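PDB 4D63: fiber KNOB domain from Avirulent turkey hemorrhagic enteritis virus, which probably serves as the receptor-binding head of the trimeric viral fibre, where it binds sialic acid, consistent with attachment to sialylated glycans on host cells. Local coordinates for residues Lys63-Lys68 against Val116-Gly121; Ala74-Gln79 against Val122-Pro127; Val149-Lys154 against Pro158-Gln163. All coordinates share one frame; numbering follows the deposited sequence.

Interaction 1. Residues Lys63-Lys68 against Val116-Gly121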
loop_
_atom_site.group_PDB
_atom_site.type_symbol
_atom_site.label_atom_id
_atom_site.label_comp_id
_atom_site.label_asym_id
_atom_site.label_seq_id
_atom_site.Cartn_x
_atom_site.Cartn_y
_atom_site.Cartn_z
ATOM N N LYS A 63 -18.760 -9.018 16.175
ATOM C CA LYS A 63 -17.976 -7.784 16.156
ATOM C C LYS A 63 -18.463 -6.953 14.973
ATOM O O LYS A 63 -18.681 -7.463 13.894
ATOM C CB LYS A 63 -16.457 -8.026 16.071
ATOM C CG LYS A 63 -15.680 -6.751 16.396
ATOM C CD LYS A 63 -14.149 -6.853 16.321
ATOM C CE LYS A 63 -13.498 -5.817 17.249
ATOM N NZ LYS A 63 -12.586 -4.843 16.575
ATOM N N VAL A 64 -18.624 -5.664 15.198
ATOM C CA VAL A 64 -19.059 -4.724 14.179
ATOM C C VAL A 64 -17.809 -3.997 13.669
ATOM O O VAL A 64 -17.059 -3.415 14.470
ATOM C CB VAL A 64 -20.037 -3.696 14.800
ATOM C CG1 VAL A 64 -20.431 -2.609 13.813
ATOM C CG2 VAL A 64 -21.272 -4.413 15.349
ATOM N N LEU A 65 -17.610 -4.031 12.345
ATOM C CA LEU A 65 -16.547 -3.271 11.690
ATOM C C LEU A 65 -17.181 -2.162 10.904
ATOM O O LEU A 65 -17.782 -2.389 9.843
ATOM C CB LEU A 65 -15.705 -4.145 10.749
ATOM C CG LEU A 65 -15.206 -5.464 11.312
ATOM C CD1 LEU A 65 -14.432 -6.194 10.232
ATOM C CD2 LEU A 65 -14.357 -5.288 12.570
ATOM N N ARG A 66 -17.013 -0.950 11.402
ATOM C CA ARG A 66 -17.630 0.183 10.791
ATOM C C ARG A 66 -16.737 0.795 9.711
ATOM O O ARG A 66 -15.505 0.797 9.814
ATOM C CB ARG A 66 -18.000 1.203 11.877
ATOM C CG ARG A 66 -19.144 0.698 12.753
ATOM C CD ARG A 66 -19.263 1.455 14.057
ATOM N NE ARG A 66 -19.135 2.910 13.885
ATOM C CZ ARG A 66 -18.070 3.660 14.218
ATOM N NH1 ARG A 66 -16.966 3.128 14.754
ATOM N NH2 ARG A 66 -18.111 4.980 14.009
ATOM N N TYR A 67 -17.397 1.321 8.684
ATOM C CA TYR A 67 -16.727 2.011 7.611
ATOM C C TYR A 67 -17.567 3.155 7.054
ATOM O O TYR A 67 -18.767 3.192 7.269
ATOM C CB TYR A 67 -16.421 1.005 6.505
ATOM C CG TYR A 67 -17.614 0.349 5.879
ATOM C CD1 TYR A 67 -18.384 1.020 4.910
ATOM C CD2 TYR A 67 -17.970 -0.942 6.215
ATOM C CE1 TYR A 67 -19.481 0.412 4.316
ATOM C CE2 TYR A 67 -19.060 -1.555 5.616
ATOM C CZ TYR A 67 -19.810 -0.869 4.673
ATOM O OH TYR A 67 -20.876 -1.482 4.057
ATOM N N LYS A 68 -16.915 4.066 6.341
ATOM C CA LYS A 68 -17.577 5.064 5.481
ATOM C C LYS A 68 -17.186 4.764 4.049
ATOM O O LYS A 68 -16.052 4.353 3.806
ATOM C CB LYS A 68 -17.067 6.464 5.775
ATOM C CG LYS A 68 -17.537 7.099 7.061
ATOM C CD LYS A 68 -16.798 8.428 7.267
ATOM C CE LYS A 68 -17.526 9.365 8.226
ATOM N NZ LYS A 68 -17.968 8.717 9.490
ATOM N N VAL A 116 -12.010 -14.112 7.174
ATOM C CA VAL A 116 -12.992 -13.547 8.074
ATOM C C VAL A 116 -14.323 -13.399 7.332
ATOM O O VAL A 116 -14.506 -12.421 6.623
ATOM C CB VAL A 116 -12.539 -12.155 8.581
ATOM C CG1 VAL A 116 -13.583 -11.556 9.528
ATOM C CG2 VAL A 116 -11.185 -12.248 9.279
ATOM N N PRO A 117 -15.253 -14.383 7.467
ATOM C CA PRO A 117 -16.578 -14.225 6.832
ATOM C C PRO A 117 -17.273 -13.072 7.469
ATOM O O PRO A 117 -17.150 -12.898 8.683
ATOM C CB PRO A 117 -17.323 -15.524 7.165
ATOM C CG PRO A 117 -16.573 -16.123 8.286
ATOM C CD PRO A 117 -15.141 -15.665 8.175
ATOM N N LEU A 118 -17.940 -12.267 6.652
ATOM C CA LEU A 118 -18.634 -11.058 7.112
ATOM C C LEU A 118 -20.108 -11.094 6.669
ATOM O O LEU A 118 -20.476 -11.798 5.719
ATOM C CB LEU A 118 -17.958 -9.807 6.524
ATOM C CG LEU A 118 -16.474 -9.580 6.882
ATOM C CD1 LEU A 118 -15.813 -8.627 5.901
ATOM C CD2 LEU A 118 -16.321 -9.103 8.318
ATOM N N ASN A 119 -20.938 -10.338 7.363
ATOM C CA ASN A 119 -22.317 -10.161 6.952
ATOM C C ASN A 119 -22.644 -8.684 6.825
ATOM O O ASN A 119 -22.102 -7.836 7.547
ATOM C CB ASN A 119 -23.282 -10.885 7.904
ATOM C CG ASN A 119 -23.584 -12.310 7.440
ATOM O OD1 ASN A 119 -22.950 -13.267 7.898
ATOM N ND2 ASN A 119 -24.528 -12.453 6.488
ATOM N N GLY A 120 -23.518 -8.386 5.874
ATOM C CA GLY A 120 -23.961 -7.021 5.636
ATOM C C GLY A 120 -22.966 -6.313 4.749
ATOM O O GLY A 120 -22.276 -6.948 3.952
ATOM N N GLY A 121 -22.921 -4.990 4.879
ATOM C CA GLY A 121 -21.952 -4.164 4.174
ATOM C C GLY A 121 -22.044 -4.322 2.671
ATOM O O GLY A 121 -23.099 -4.690 2.152
#
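L65 and L118 both turn CG beside the backbone N and opposite the carbonyl carbon (chi1 -49° and -60°), which directs their methyl ends toward each other, between strands 64-71 and 113-120. These strands belong to the antiparallel beta-sheet of the adenoviral fibre head. They are not neighbours in it, since strand 53-59 lies between them, and the segments meet through side chains while their backbones stay well apart: the CA atoms of L65 and L118 are 9.3 Å from each other.

Two residues beyond L65, Y67 adopts the crowded first torsion, with CG between the backbone N and the carbonyl carbon (chi1 62°). The ring is thereby raised from the strand toward G121, a residue whose positive phi suits glycine. The model sets the Y67 hydroxyl too close to G121, so the detail of that approach is doubtful. The same ring meets F57 at a ring-plane angle of about 45° and touches V122 and I78.

The leucine pair is the sounder part of the contact. It is buried, with F57 of the intervening strand packed on L118 and F80 on L65. The two side chains cross at about a right angle and touch through one methyl each, CD1 of L65 resting 4.0 Å from CD2 of L118.

Interaction 2. Residues Ala74-Gln79 against Val122-Pro127. With SIA (N-acetyl-alpha-neuraminic acid), chain B.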
loop_
_atom_site.group_PDB
_atom_site.type_symbol
_atom_site.label_atom_id
_atom_site.label_comp_id
_atom_site.label_asym_id
_atom_site.label_seq_id
_atom_site.Cartn_x
_atom_site.Cartn_y
_atom_site.Cartn_z
ATOM N N ALA A 74 -18.262 3.521 -11.625
ATOM C CA ALA A 74 -17.769 2.141 -11.492
ATOM C C ALA A 74 -16.817 1.999 -10.297
ATOM O O ALA A 74 -16.082 1.016 -10.191
ATOM C CB ALA A 74 -17.076 1.697 -12.779
ATOM N N LEU A 75 -16.880 2.958 -9.381
ATOM C CA LEU A 75 -15.858 3.178 -8.389
ATOM C C LEU A 75 -16.467 3.114 -6.992
ATOM O O LEU A 75 -17.518 3.713 -6.713
ATOM C CB LEU A 75 -15.240 4.556 -8.646
ATOM C CG LEU A 75 -14.025 5.008 -7.838
ATOM C CD1 LEU A 75 -12.804 4.131 -8.118
ATOM C CD2 LEU A 75 -13.747 6.473 -8.143
ATOM N N LEU A 76 -15.839 2.350 -6.118
ATOM C CA LEU A 76 -16.234 2.338 -4.727
ATOM C C LEU A 76 -14.989 2.461 -3.880
ATOM O O LEU A 76 -14.098 1.623 -3.949
ATOM C CB LEU A 76 -16.975 1.057 -4.366
ATOM C CG LEU A 76 -17.331 1.011 -2.868
ATOM C CD1 LEU A 76 -18.803 1.277 -2.660
ATOM C CD2 LEU A 76 -16.959 -0.307 -2.217
ATOM N N ILE A 77 -14.961 3.504 -3.066
ATOM C CA ILE A 77 -13.874 3.763 -2.154
ATOM C C ILE A 77 -14.422 3.588 -0.751
ATOM O O ILE A 77 -15.416 4.191 -0.388
ATOM C CB ILE A 77 -13.366 5.190 -2.331
ATOM C CG1 ILE A 77 -12.749 5.351 -3.721
ATOM C CG2 ILE A 77 -12.392 5.568 -1.219
ATOM C CD1 ILE A 77 -12.355 6.782 -4.023
ATOM N N ILE A 78 -13.762 2.761 0.038
ATOM C CA ILE A 78 -14.279 2.379 1.342
ATOM C C ILE A 78 -13.171 2.403 2.401
ATOM O O ILE A 78 -12.141 1.737 2.253
ATOM C CB ILE A 78 -14.952 0.986 1.289
ATOM C CG1 ILE A 78 -15.318 0.490 2.696
ATOM C CG2 ILE A 78 -14.085 -0.045 0.592
ATOM C CD1 ILE A 78 -16.429 -0.550 2.698
ATOM N N GLN A 79 -13.413 3.149 3.473
ATOM C CA GLN A 79 -12.491 3.245 4.568
ATOM C C GLN A 79 -13.068 2.656 5.835
ATOM O O GLN A 79 -14.165 3.025 6.226
ATOM C CB GLN A 79 -12.124 4.700 4.832
ATOM C CG GLN A 79 -10.935 4.859 5.767
ATOM C CD GLN A 79 -10.614 6.305 6.083
ATOM O OE1 GLN A 79 -10.488 7.129 5.208
ATOM N NE2 GLN A 79 -10.440 6.597 7.343
ATOM N N VAL A 122 -20.923 -4.089 1.987
ATOM C CA VAL A 122 -20.867 -4.132 0.525
ATOM C C VAL A 122 -20.178 -5.381 0.016
ATOM O O VAL A 122 -19.496 -6.072 0.772
ATOM C CB VAL A 122 -20.222 -2.863 -0.061
ATOM C CG1 VAL A 122 -20.976 -1.636 0.431
ATOM C CG2 VAL A 122 -18.740 -2.739 0.289
ATOM N N ARG A 123 -20.398 -5.665 -1.272
ATOM C CA ARG A 123 -19.901 -6.866 -1.954
ATOM C C ARG A 123 -18.983 -6.429 -3.062
ATOM O O ARG A 123 -19.456 -6.022 -4.139
ATOM C CB ARG A 123 -21.045 -7.683 -2.553
ATOM C CG ARG A 123 -22.000 -8.217 -1.512
ATOM C CD ARG A 123 -23.031 -9.194 -2.072
ATOM N NE ARG A 123 -23.506 -10.075 -0.994
ATOM C CZ ARG A 123 -24.495 -9.807 -0.132
ATOM N NH1 ARG A 123 -25.180 -8.672 -0.211
ATOM N NH2 ARG A 123 -24.805 -10.705 0.817
ATOM N N VAL A 124 -17.676 -6.487 -2.773
ATOM C CA VAL A 124 -16.626 -5.995 -3.674
ATOM C C VAL A 124 -15.491 -6.984 -3.771
ATOM O O VAL A 124 -15.178 -7.688 -2.816
ATOM C CB VAL A 124 -15.997 -4.663 -3.216
ATOM C CG1 VAL A 124 -16.984 -3.527 -3.327
ATOM C CG2 VAL A 124 -15.468 -4.730 -1.790
ATOM N N GLU A 125 -14.896 -7.024 -4.949
ATOM C CA GLU A 125 -13.624 -7.662 -5.160
ATOM C C GLU A 125 -12.566 -6.533 -5.125
ATOM O O GLU A 125 -12.341 -5.855 -6.134
ATOM C CB GLU A 125 -13.628 -8.381 -6.517
ATOM C CG GLU A 125 -14.490 -9.643 -6.615
ATOM C CD GLU A 125 -14.161 -10.730 -5.586
ATOM O OE1 GLU A 125 -12.972 -10.894 -5.173
ATOM O OE2 GLU A 125 -15.120 -11.442 -5.184
ATOM N N SER A 126 -11.951 -6.296 -3.968
ATOM C CA SER A 126 -11.048 -5.156 -3.813
ATOM C C SER A 126 -9.620 -5.481 -4.308
ATOM O O SER A 126 -9.256 -6.659 -4.518
ATOM C CB SER A 126 -10.954 -4.763 -2.340
ATOM O OG SER A 126 -10.110 -5.662 -1.649
ATOM N N PRO A 127 -8.788 -4.449 -4.463
ATOM C CA PRO A 127 -7.387 -4.805 -4.575
ATOM C C PRO A 127 -6.851 -5.174 -3.199
ATOM O O PRO A 127 -7.574 -5.114 -2.179
ATOM C CB PRO A 127 -6.713 -3.540 -5.128
ATOM C CG PRO A 127 -7.798 -2.506 -5.160
ATOM C CD PRO A 127 -8.961 -3.004 -4.353
HETATM C C1 SIA B . -19.560 -16.478 -5.878
HETATM C C2 SIA B . -19.072 -16.116 -7.277
HETATM C C3 SIA B . -18.824 -14.600 -7.411
HETATM C C4 SIA B . -17.514 -14.151 -6.749
HETATM C C5 SIA B . -16.378 -14.974 -7.336
HETATM C C6 SIA B . -16.649 -16.456 -7.027
HETATM C C7 SIA B . -15.601 -17.418 -7.588
HETATM C C8 SIA B . -16.061 -18.890 -7.577
HETATM C C9 SIA B . -16.115 -19.509 -8.978
HETATM C C10 SIA B . -14.109 -14.085 -7.632
HETATM C C11 SIA B . -12.898 -13.426 -7.009
HETATM N N5 SIA B . -15.115 -14.447 -6.833
HETATM O O1A SIA B . -19.979 -15.556 -5.138
HETATM O O1B SIA B . -19.554 -17.681 -5.511
HETATM O O2 SIA B . -20.053 -16.571 -8.237
HETATM O O4 SIA B . -17.234 -12.746 -6.948
HETATM O O6 SIA B . -17.884 -16.822 -7.645
HETATM O O7 SIA B . -15.303 -16.997 -8.932
HETATM O O8 SIA B . -15.199 -19.714 -6.786
HETATM O O9 SIA B . -16.893 -20.714 -8.943
HETATM O O10 SIA B . -14.157 -14.264 -8.827
#
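Apolar contacts join L76 and I78 to V122 and V124, the alternate residues of strand 75-80 meeting alternate residues of the loop that follows strand 113-120. L76 carries most of this packing through a single methyl, CD2. With CG opposite the backbone N (chi1 177°), that methyl reaches across to touch CG1 of V124 at 3.4 Å, tighter than usual van der Waals contact, and CG2 of V122 at 3.9 Å. The approaches differ: L76 and V124 cross at about a right angle, whereas L76 and V122 point at each other tip to tip. I78 also comes tip to tip at V122, its CD1 standing 4.0 Å from the same CG2, so this one methyl meets both strand residues.

The polar interactions lie on the loop. The S126 hydroxyl OG donates to P127 O at 2.6 Å, from a position tilted 26° out of the carbonyl plane, and also accepts L151 N. E125 belongs to the sialic acid pocket: its chain bends at the second torsion (chi2 -57°), and OE2 takes a hydrogen bond from O4 of the sugar at 3.0 Å. The same oxygen receives V153 N, while OE1 is held by T152 OG1 and a salt bridge to R150. The carboxylate is therefore fixed on both oxygens, and the positive guanidinium probably favours its charged form.

Strand 75-80 runs between strands 64-71 and 181-185, with F69 and Y67 of the former beside L76 and I78. The loop bridges this region to strand 142-154, where V124 packs on L151, and P127 touches L181 of the third subunit.

Interaction 3. Residues Val149-Lys154 against Pro158-Gln163. With SIA (N-acetyl-alpha-neuraminic acid), chain B.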
loop_
_atom_site.group_PDB
_atom_site.type_symbol
_atom_site.label_atom_id
_atom_site.label_comp_id
_atom_site.label_asym_id
_atom_site.label_seq_id
_atom_site.Cartn_x
_atom_site.Cartn_y
_atom_site.Cartn_z
ATOM N N VAL A 149 -4.232 -7.387 2.848
ATOM C CA VAL A 149 -5.666 -7.562 3.049
ATOM C C VAL A 149 -6.466 -7.284 1.773
ATOM O O VAL A 149 -6.174 -6.352 1.028
ATOM C CB VAL A 149 -6.155 -6.649 4.174
ATOM C CG1 VAL A 149 -7.632 -6.898 4.471
ATOM C CG2 VAL A 149 -5.317 -6.876 5.428
ATOM N N ARG A 150 -7.493 -8.081 1.558
ATOM C CA ARG A 150 -8.428 -7.901 0.458
ATOM C C ARG A 150 -9.848 -8.159 0.921
ATOM O O ARG A 150 -10.084 -8.965 1.851
ATOM C CB ARG A 150 -8.208 -8.979 -0.594
ATOM C CG ARG A 150 -7.144 -8.740 -1.602
ATOM C CD ARG A 150 -7.389 -9.703 -2.748
ATOM N NE ARG A 150 -8.499 -9.223 -3.560
ATOM C CZ ARG A 150 -9.413 -9.987 -4.156
ATOM N NH1 ARG A 150 -9.375 -11.300 -4.064
ATOM N NH2 ARG A 150 -10.390 -9.417 -4.852
ATOM N N LEU A 151 -10.801 -7.602 0.185
ATOM C CA LEU A 151 -12.185 -8.033 0.325
ATOM C C LEU A 151 -12.510 -8.807 -0.928
ATOM O O LEU A 151 -12.109 -8.413 -2.041
ATOM C CB LEU A 151 -13.113 -6.829 0.442
ATOM C CG LEU A 151 -12.866 -5.818 1.561
ATOM C CD1 LEU A 151 -13.815 -4.626 1.406
ATOM C CD2 LEU A 151 -13.048 -6.424 2.949
ATOM N N THR A 152 -13.157 -9.941 -0.739
ATOM C CA THR A 152 -13.579 -10.814 -1.832
ATOM C C THR A 152 -15.027 -11.267 -1.512
ATOM O O THR A 152 -15.530 -11.072 -0.392
ATOM C CB THR A 152 -12.613 -11.984 -2.012
ATOM O OG1 THR A 152 -12.826 -12.618 -3.270
ATOM C CG2 THR A 152 -12.754 -13.057 -0.919
ATOM N N VAL A 153 -15.697 -11.818 -2.508
ATOM C CA VAL A 153 -17.070 -12.304 -2.362
ATOM C C VAL A 153 -17.124 -13.819 -2.676
ATOM O O VAL A 153 -16.565 -14.292 -3.677
ATOM C CB VAL A 153 -18.015 -11.522 -3.282
ATOM C CG1 VAL A 153 -19.448 -12.052 -3.165
ATOM C CG2 VAL A 153 -17.955 -10.033 -2.945
ATOM N N LYS A 154 -17.772 -14.575 -1.795
ATOM C CA LYS A 154 -17.973 -16.012 -2.022
ATOM C C LYS A 154 -19.386 -16.466 -1.576
ATOM O O LYS A 154 -19.812 -16.189 -0.453
ATOM C CB LYS A 154 -16.920 -16.828 -1.286
ATOM C CG LYS A 154 -17.004 -18.339 -1.499
ATOM C CD LYS A 154 -16.975 -18.726 -2.963
ATOM C CE LYS A 154 -16.909 -20.231 -3.093
ATOM N NZ LYS A 154 -16.407 -20.665 -4.422
ATOM N N PRO A 158 -19.533 -11.380 1.616
ATOM C CA PRO A 158 -18.228 -10.756 1.699
ATOM C C PRO A 158 -17.304 -11.443 2.720
ATOM O O PRO A 158 -17.741 -11.880 3.768
ATOM C CB PRO A 158 -18.541 -9.315 2.100
ATOM C CG PRO A 158 -19.856 -9.378 2.800
ATOM C CD PRO A 158 -20.594 -10.561 2.239
ATOM N N HIS A 159 -16.034 -11.557 2.358
ATOM C CA HIS A 159 -15.028 -12.064 3.235
ATOM C C HIS A 159 -13.807 -11.163 3.173
ATOM O O HIS A 159 -13.425 -10.723 2.102
ATOM C CB HIS A 159 -14.607 -13.433 2.769
ATOM C CG HIS A 159 -15.676 -14.473 2.869
ATOM N ND1 HIS A 159 -16.771 -14.501 2.040
ATOM C CD2 HIS A 159 -15.774 -15.567 3.655
ATOM C CE1 HIS A 159 -17.516 -15.550 2.328
ATOM N NE2 HIS A 159 -16.933 -16.213 3.308
ATOM N N MET A 160 -13.174 -10.961 4.324
ATOM C CA MET A 160 -11.883 -10.273 4.422
ATOM C C MET A 160 -10.779 -11.314 4.449
ATOM O O MET A 160 -10.801 -12.224 5.255
ATOM C CB MET A 160 -11.804 -9.417 5.696
ATOM C CG MET A 160 -10.542 -8.580 5.780
ATOM S SD MET A 160 -10.538 -7.575 7.260
ATOM C CE MET A 160 -11.767 -6.379 6.768
ATOM N N ILE A 161 -9.831 -11.177 3.536
ATOM C CA ILE A 161 -8.710 -12.096 3.413
ATOM C C ILE A 161 -7.498 -11.399 4.020
ATOM O O ILE A 161 -7.105 -10.310 3.587
ATOM C CB ILE A 161 -8.407 -12.445 1.944
ATOM C CG1 ILE A 161 -9.692 -12.850 1.188
ATOM C CG2 ILE A 161 -7.337 -13.537 1.885
ATOM C CD1 ILE A 161 -10.318 -14.138 1.684
ATOM N N ILE A 162 -6.912 -12.015 5.028
ATOM C CA ILE A 162 -5.737 -11.456 5.682
ATOM C C ILE A 162 -4.578 -12.440 5.575
ATOM O O ILE A 162 -4.631 -13.517 6.149
ATOM C CB ILE A 162 -5.994 -11.199 7.185
ATOM C CG1 ILE A 162 -7.180 -10.250 7.388
ATOM C CG2 ILE A 162 -4.733 -10.677 7.876
ATOM C CD1 ILE A 162 -7.647 -10.199 8.815
ATOM N N GLN A 163 -3.510 -12.044 4.903
ATOM C CA GLN A 163 -2.359 -12.887 4.770
ATOM C C GLN A 163 -1.209 -12.273 5.470
ATOM O O GLN A 163 -0.956 -11.042 5.377
ATOM C CB GLN A 163 -2.049 -13.093 3.323
ATOM C CG GLN A 163 -3.230 -13.711 2.622
ATOM C CD GLN A 163 -3.016 -13.913 1.157
ATOM O OE1 GLN A 163 -3.003 -12.960 0.373
ATOM N NE2 GLN A 163 -2.883 -15.167 0.762
HETATM C C1 SIA B . -19.560 -16.478 -5.878
HETATM C C2 SIA B . -19.072 -16.116 -7.277
HETATM C C3 SIA B . -18.824 -14.600 -7.411
HETATM C C4 SIA B . -17.514 -14.151 -6.749
HETATM C C5 SIA B . -16.378 -14.974 -7.336
HETATM C C6 SIA B . -16.649 -16.456 -7.027
HETATM C C7 SIA B . -15.601 -17.418 -7.588
HETATM C C8 SIA B . -16.061 -18.890 -7.577
HETATM C C9 SIA B . -16.115 -19.509 -8.978
HETATM C C10 SIA B . -14.109 -14.085 -7.632
HETATM C C11 SIA B . -12.898 -13.426 -7.009
HETATM N N5 SIA B . -15.115 -14.447 -6.833
HETATM O O1A SIA B . -19.979 -15.556 -5.138
HETATM O O1B SIA B . -19.554 -17.681 -5.511
HETATM O O2 SIA B . -20.053 -16.571 -8.237
HETATM O O4 SIA B . -17.234 -12.746 -6.948
HETATM O O6 SIA B . -17.884 -16.822 -7.645
HETATM O O7 SIA B . -15.303 -16.997 -8.932
HETATM O O8 SIA B . -15.199 -19.714 -6.786
HETATM O O9 SIA B . -16.893 -20.714 -8.943
HETATM O O10 SIA B . -14.157 -14.264 -8.827
#
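R150 O is approached by two groups of the opposite strand: I161 N donates to it at 2.8 Å in an almost straight bond (175° at the hydrogen), and CA of M160 adds a CA-H...O contact at 3.4 Å. This is the beta hairpin of strands 142-154 and 157-163, which run antiparallel with 152° between the short axes. R150 with I161 and T152 with H159 are the hydrogen-bonded pairs, each joined by two backbone bonds; V149-I162, L151-M160 and V153-P158 are the non-hydrogen-bonded pairs.

On the face of V149, L151 and M160, the methionine, anti at chi1 and chi2, crosses V149 and L151 obliquely. Its CG meets CG1 of V149 at 3.6 Å, and a bend at the third torsion (chi3 -73°) brings CE to CD2 of L151, 4.0 Å away. The other face carries R150, T152, H159 and I161. Here CG2 of T152 packs at 3.7 Å on CG1 of I161, with CD1 equally near. The H159 imidazole has K154 O at its edge and K154 CB near CE1, while ND1 bonds to N157 O, at the start of the same strand. The far end of the R150 chain leads off from I161, its NE bound to S126 O and NH1 to Y93 OH of the third subunit.

At the turn end the hairpin helps form the sialic acid site. V153 O accepts a weak bond from the sugar N5, and M87 O of the third subunit is a second partner of the K154 ammonium, whose NZ donates to O8 of the sugar at 2.8 Å.

In the fold
All three contacts involve the same antiparallel sheet of the head domain, though 122-127 is a loop beside it, and their centres are 11 to 13 Å apart. Along the chain, interactions 1 and 2 interlock: 63-68 and 74-79 sit on successive neighbouring strands, and 116-121 continues directly into 122-127. Interaction 3 follows as a local hairpin. Strand 113-120 pairs with strand 157-163, tying interaction 1 to interaction 3, while the loop 122-127 joins interaction 2 to strand 142-154. E125 of the loop and T152, V153 and K154 of the hairpin line the sialic acid pocket. Interactions 2 and 3 both touch the sugar and the third subunit, placing the site at a subunit boundary of the trimer.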